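Abbfa_003403 (Acinetobacter baumannii, PDB 4ZXH) is a four-domain nonribosomal peptide synthetase whose condensation, adenylation, carrier and thioesterase domains probably assemble and release a peptide product. Local coordinates at residues 1127-1141 with 1154-1166. Sequence-based numbering, arbitrary orientation.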
loop_
_atom_site.group_PDB
_atom_site.type_symbol
_atom_site.label_atom_id
_atom_site.label_comp_id
_atom_site.label_asym_id
_atom_site.label_seq_id
_atom_site.Cartn_x
_atom_site.Cartn_y
_atom_site.Cartn_z
ATOM N N PRO A 1127 29.863 -26.778 30.869
ATOM C CA PRO A 1127 30.621 -26.770 32.123
ATOM C C PRO A 1127 31.741 -27.808 32.190
ATOM O O PRO A 1127 32.775 -27.551 32.809
ATOM C CB PRO A 1127 29.551 -27.082 33.177
ATOM C CG PRO A 1127 28.259 -26.702 32.539
ATOM C CD PRO A 1127 28.432 -27.043 31.097
ATOM N N GLN A 1128 31.526 -28.971 31.586
ATOM C CA GLN A 1128 32.493 -30.060 31.676
ATOM C C GLN A 1128 32.854 -30.563 30.284
ATOM O O GLN A 1128 32.058 -30.461 29.339
ATOM C CB GLN A 1128 31.953 -31.216 32.538
ATOM C CG GLN A 1128 31.627 -30.848 33.999
ATOM C CD GLN A 1128 32.866 -30.485 34.826
ATOM O OE1 GLN A 1128 33.955 -31.021 34.600
ATOM N NE2 GLN A 1128 32.698 -29.572 35.789
ATOM N N GLY A 1129 34.061 -31.105 30.164
ATOM C CA GLY A 1129 34.542 -31.636 28.906
ATOM C C GLY A 1129 34.071 -33.049 28.652
ATOM O O GLY A 1129 33.224 -33.563 29.376
ATOM N N PRO A 1130 34.627 -33.703 27.627
ATOM C CA PRO A 1130 35.712 -33.243 26.749
ATOM C C PRO A 1130 35.296 -32.106 25.826
ATOM O O PRO A 1130 34.112 -32.005 25.486
ATOM C CB PRO A 1130 36.059 -34.492 25.920
ATOM C CG PRO A 1130 35.340 -35.625 26.572
ATOM C CD PRO A 1130 34.149 -35.037 27.240
ATOM N N TYR A 1131 36.258 -31.273 25.434
ATOM C CA TYR A 1131 35.986 -30.157 24.543
ATOM C C TYR A 1131 36.466 -30.429 23.135
ATOM O O TYR A 1131 37.379 -31.236 22.929
ATOM C CB TYR A 1131 36.621 -28.883 25.082
ATOM C CG TYR A 1131 35.934 -28.435 26.329
ATOM C CD1 TYR A 1131 34.702 -27.795 26.269
ATOM C CD2 TYR A 1131 36.486 -28.686 27.569
ATOM C CE1 TYR A 1131 34.047 -27.403 27.420
ATOM C CE2 TYR A 1131 35.846 -28.295 28.717
ATOM C CZ TYR A 1131 34.630 -27.653 28.643
ATOM O OH TYR A 1131 33.997 -27.258 29.804
ATOM N N PHE A 1132 35.823 -29.764 22.172
ATOM C CA PHE A 1132 36.127 -29.941 20.761
ATOM C C PHE A 1132 36.248 -28.545 20.154
ATOM O O PHE A 1132 35.297 -27.773 20.161
ATOM C CB PHE A 1132 35.043 -30.789 20.080
ATOM C CG PHE A 1132 35.357 -31.164 18.661
ATOM C CD1 PHE A 1132 36.670 -31.332 18.238
ATOM C CD2 PHE A 1132 34.338 -31.322 17.732
ATOM C CE1 PHE A 1132 36.959 -31.668 16.915
ATOM C CE2 PHE A 1132 34.619 -31.657 16.415
ATOM C CZ PHE A 1132 35.935 -31.832 16.004
ATOM N N LEU A 1133 37.433 -28.220 19.653
ATOM C CA LEU A 1133 37.792 -26.845 19.334
ATOM C C LEU A 1133 38.345 -26.727 17.940
ATOM O O LEU A 1133 38.858 -27.700 17.375
ATOM C CB LEU A 1133 38.862 -26.313 20.296
ATOM C CG LEU A 1133 38.778 -26.654 21.761
ATOM C CD1 LEU A 1133 40.119 -26.447 22.333
ATOM C CD2 LEU A 1133 37.787 -25.727 22.420
ATOM N N GLY A 1134 38.313 -25.514 17.407
ATOM C CA GLY A 1134 38.860 -25.311 16.094
ATOM C C GLY A 1134 38.764 -23.889 15.621
ATOM O O GLY A 1134 38.109 -23.061 16.261
ATOM N N GLY A 1135 39.403 -23.619 14.486
ATOM C CA GLY A 1135 39.496 -22.274 13.964
ATOM C C GLY A 1135 40.181 -22.240 12.606
ATOM O O GLY A 1135 40.986 -23.123 12.241
ATOM N N TRP A 1136 39.829 -21.216 11.838
ATOM C CA TRP A 1136 40.470 -20.999 10.566
ATOM C C TRP A 1136 41.556 -19.976 10.824
ATOM O O TRP A 1136 41.345 -19.043 11.591
ATOM C CB TRP A 1136 39.468 -20.520 9.502
ATOM C CG TRP A 1136 40.172 -19.917 8.343
ATOM C CD1 TRP A 1136 40.881 -20.580 7.380
ATOM C CD2 TRP A 1136 40.283 -18.528 8.037
ATOM N NE1 TRP A 1136 41.410 -19.685 6.476
ATOM C CE2 TRP A 1136 41.065 -18.414 6.862
ATOM C CE3 TRP A 1136 39.794 -17.358 8.635
ATOM C CZ2 TRP A 1136 41.376 -17.183 6.282
ATOM C CZ3 TRP A 1136 40.103 -16.122 8.048
ATOM C CH2 TRP A 1136 40.892 -16.051 6.894
ATOM N N CYS A 1137 42.722 -20.150 10.217
ATOM C CA CYS A 1137 43.807 -19.180 10.403
ATOM C C CYS A 1137 44.108 -18.969 11.905
ATOM O O CYS A 1137 44.291 -19.930 12.662
ATOM C CB CYS A 1137 43.438 -17.853 9.716
ATOM S SG CYS A 1137 44.768 -16.619 9.544
ATOM N N PHE A 1138 44.122 -17.714 12.331
ATOM C CA PHE A 1138 44.427 -17.336 13.713
ATOM C C PHE A 1138 43.486 -17.996 14.742
ATOM O O PHE A 1138 43.880 -18.269 15.880
ATOM C CB PHE A 1138 44.378 -15.818 13.807
ATOM C CG PHE A 1138 44.723 -15.262 15.147
ATOM C CD1 PHE A 1138 46.017 -15.317 15.623
ATOM C CD2 PHE A 1138 43.753 -14.622 15.912
ATOM C CE1 PHE A 1138 46.335 -14.782 16.861
ATOM C CE2 PHE A 1138 44.063 -14.077 17.141
ATOM C CZ PHE A 1138 45.356 -14.157 17.617
ATOM N N GLY A 1139 42.251 -18.277 14.330
ATOM C CA GLY A 1139 41.340 -19.051 15.166
ATOM C C GLY A 1139 41.964 -20.348 15.684
ATOM O O GLY A 1139 41.842 -20.670 16.867
ATOM N N GLY A 1140 42.635 -21.082 14.795
ATOM C CA GLY A 1140 43.416 -22.245 15.177
ATOM C C GLY A 1140 44.401 -21.976 16.308
ATOM O O GLY A 1140 44.534 -22.809 17.216
ATOM N N ALA A 1141 45.076 -20.819 16.276
ATOM C CA ALA A 1141 46.042 -20.472 17.329
ATOM C C ALA A 1141 45.361 -20.199 18.679
ATOM O O ALA A 1141 45.858 -20.614 19.717
ATOM C CB ALA A 1141 46.864 -19.291 16.921
ATOM N N GLY A 1154 42.377 -29.387 34.232
ATOM C CA GLY A 1154 41.957 -30.778 34.282
ATOM C C GLY A 1154 40.945 -31.224 33.239
ATOM O O GLY A 1154 40.560 -32.388 33.204
ATOM N N GLN A 1155 40.499 -30.306 32.393
ATOM C CA GLN A 1155 39.583 -30.662 31.315
ATOM C C GLN A 1155 40.302 -31.382 30.179
ATOM O O GLN A 1155 41.456 -31.080 29.882
ATOM C CB GLN A 1155 38.884 -29.413 30.776
ATOM C CG GLN A 1155 38.018 -28.715 31.806
ATOM C CD GLN A 1155 36.928 -29.618 32.347
ATOM O OE1 GLN A 1155 36.541 -30.601 31.702
ATOM N NE2 GLN A 1155 36.419 -29.287 33.530
ATOM N N GLN A 1156 39.635 -32.336 29.538
ATOM C CA GLN A 1156 40.271 -32.993 28.407
ATOM C C GLN A 1156 39.805 -32.391 27.079
ATOM O O GLN A 1156 38.731 -31.797 26.979
ATOM C CB GLN A 1156 40.037 -34.514 28.429
ATOM C CG GLN A 1156 41.305 -35.346 28.776
ATOM C CD GLN A 1156 42.569 -34.982 27.946
ATOM O OE1 GLN A 1156 42.491 -34.387 26.862
ATOM N NE2 GLN A 1156 43.738 -35.349 28.473
ATOM N N VAL A 1157 40.655 -32.532 26.070
ATOM C CA VAL A 1157 40.408 -31.984 24.752
ATOM C C VAL A 1157 40.263 -33.134 23.760
ATOM O O VAL A 1157 41.187 -33.933 23.590
ATOM C CB VAL A 1157 41.550 -31.060 24.316
ATOM C CG1 VAL A 1157 41.268 -30.500 22.953
ATOM C CG2 VAL A 1157 41.741 -29.941 25.322
ATOM N N THR A 1158 39.105 -33.236 23.116
ATOM C CA THR A 1158 38.869 -34.332 22.180
ATOM C C THR A 1158 39.749 -34.181 20.948
ATOM O O THR A 1158 40.342 -35.150 20.469
ATOM C CB THR A 1158 37.395 -34.406 21.748
ATOM O OG1 THR A 1158 36.589 -34.735 22.886
ATOM C CG2 THR A 1158 37.202 -35.475 20.680
ATOM N N GLY A 1159 39.834 -32.953 20.447
ATOM C CA GLY A 1159 40.646 -32.662 19.286
ATOM C C GLY A 1159 40.575 -31.204 18.884
ATOM O O GLY A 1159 39.694 -30.465 19.323
ATOM N N ILE A 1160 41.518 -30.789 18.047
ATOM C CA ILE A 1160 41.549 -29.431 17.528
ATOM C C ILE A 1160 41.460 -29.436 16.004
ATOM O O ILE A 1160 42.230 -30.130 15.336
ATOM C CB ILE A 1160 42.825 -28.708 17.929
ATOM C CG1 ILE A 1160 42.989 -28.704 19.440
ATOM C CG2 ILE A 1160 42.781 -27.279 17.437
ATOM C CD1 ILE A 1160 44.261 -28.020 19.882
ATOM N N VAL A 1161 40.535 -28.670 15.443
ATOM C CA VAL A 1161 40.524 -28.517 14.002
ATOM C C VAL A 1161 41.185 -27.211 13.586
ATOM O O VAL A 1161 40.726 -26.133 13.948
ATOM C CB VAL A 1161 39.119 -28.557 13.441
ATOM C CG1 VAL A 1161 39.164 -28.304 11.950
ATOM C CG2 VAL A 1161 38.497 -29.904 13.715
ATOM N N MET A 1162 42.273 -27.297 12.829
ATOM C CA MET A 1162 42.938 -26.079 12.393
ATOM C C MET A 1162 42.949 -26.012 10.900
ATOM O O MET A 1162 43.537 -26.869 10.238
ATOM C CB MET A 1162 44.368 -26.009 12.916
ATOM C CG MET A 1162 44.490 -25.764 14.405
ATOM S SD MET A 1162 46.226 -25.865 14.826
ATOM C CE MET A 1162 46.159 -26.307 16.566
ATOM N N ILE A 1163 42.304 -24.989 10.360
ATOM C CA ILE A 1163 42.250 -24.848 8.918
ATOM C C ILE A 1163 43.271 -23.800 8.457
ATOM O O ILE A 1163 43.125 -22.607 8.730
ATOM C CB ILE A 1163 40.835 -24.493 8.461
ATOM C CG1 ILE A 1163 39.840 -25.470 9.103
ATOM C CG2 ILE A 1163 40.739 -24.583 6.960
ATOM C CD1 ILE A 1163 38.405 -25.096 8.918
ATOM N N ASP A 1164 44.317 -24.288 7.785
ATOM C CA ASP A 1164 45.438 -23.483 7.311
ATOM C C ASP A 1164 45.951 -22.460 8.341
ATOM O O ASP A 1164 46.212 -21.303 8.030
ATOM C CB ASP A 1164 45.064 -22.783 6.011
ATOM C CG ASP A 1164 46.274 -22.542 5.117
ATOM O OD1 ASP A 1164 47.003 -23.517 4.806
ATOM O OD2 ASP A 1164 46.513 -21.366 4.755
ATOM N N THR A 1165 46.097 -22.915 9.574
ATOM C CA THR A 1165 46.600 -22.095 10.666
ATOM C C THR A 1165 48.109 -22.046 10.671
ATOM O O THR A 1165 48.758 -23.077 10.849
ATOM C CB THR A 1165 46.132 -22.659 12.018
ATOM O OG1 THR A 1165 44.713 -22.688 12.030
ATOM C CG2 THR A 1165 46.631 -21.833 13.175
ATOM N N ARG A 1166 48.679 -20.862 10.492
ATOM C CA ARG A 1166 50.131 -20.737 10.613
ATOM C C ARG A 1166 50.529 -20.892 12.078
ATOM O O ARG A 1166 49.904 -20.337 12.966
ATOM C CB ARG A 1166 50.564 -19.430 9.984
ATOM C CG ARG A 1166 50.014 -19.477 8.576
ATOM C CD ARG A 1166 49.837 -18.192 7.882
ATOM N NE ARG A 1166 49.404 -18.483 6.528
ATOM C CZ ARG A 1166 48.906 -17.582 5.697
ATOM N NH1 ARG A 1166 48.784 -16.333 6.099
ATOM N NH2 ARG A 1166 48.553 -17.930 4.469
#
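The Tyr1131 ring meets Gln1155 along its edge, CE2 lying 3.8 Å from Gln1155 CG, while Gly1129 CA covers one face near the rim; a residue without a side chain fits under a ring there. The Tyr1131 hydroxyl hydrogen-bonds to Gln1126 O. Phe1132 also offers an edge, with CD1 3.3 Å from Gly1159 O. The Phe1132 ring leans toward the neighbouring strand because its CG stands opposite the backbone N (chi1 -173°), and CZ reaches Val1161 CG2; the ring of Tyr1317, just after helix 1303-1316, also meets it. Trp1136 has Cys1137 CB over the centre of one face and Ile1163 CG2 4.0 Å from CD1; its NE1 hydrogen-bonds to His1297 O, and the His1297 ring also meets the indole.

At the entrance to the strands the amide at the end of the long Gln1155 side chain serves both polar roles: OE1 accepts from Gly1129 N at 3.0 Å, well above the carbonyl plane, and NE2 gives a nearly straight bond (173°) to OE1 of the poorly ordered Gln1128. Strands 1131-1136 and 1157-1163 then run parallel, Leu1133 and Gly1135 each using N and O to bond across. At the far end Thr1165 OG1 donates to a lone pair of Cys1137 O at 2.9 Å, tying the turn after one strand to the loop after the other. Gly1140 gives the small surface needed there, its CA 3.4 Å from Thr1165 OG1.

Cys1137, with positive phi (54°), sits between Gly1135 and Gly1139, which lie too close for side chains. Asp1164 OD2 bonds to His1297 ND1, consistent with a Cys-His-Asp triad. Strand, sharp turn and helix 1138-1152 leading into strand 1157-1163 form the beta-alpha-beta crossover and apparent nucleophile elbow characteristic of an alpha/beta-hydrolase thioesterase domain.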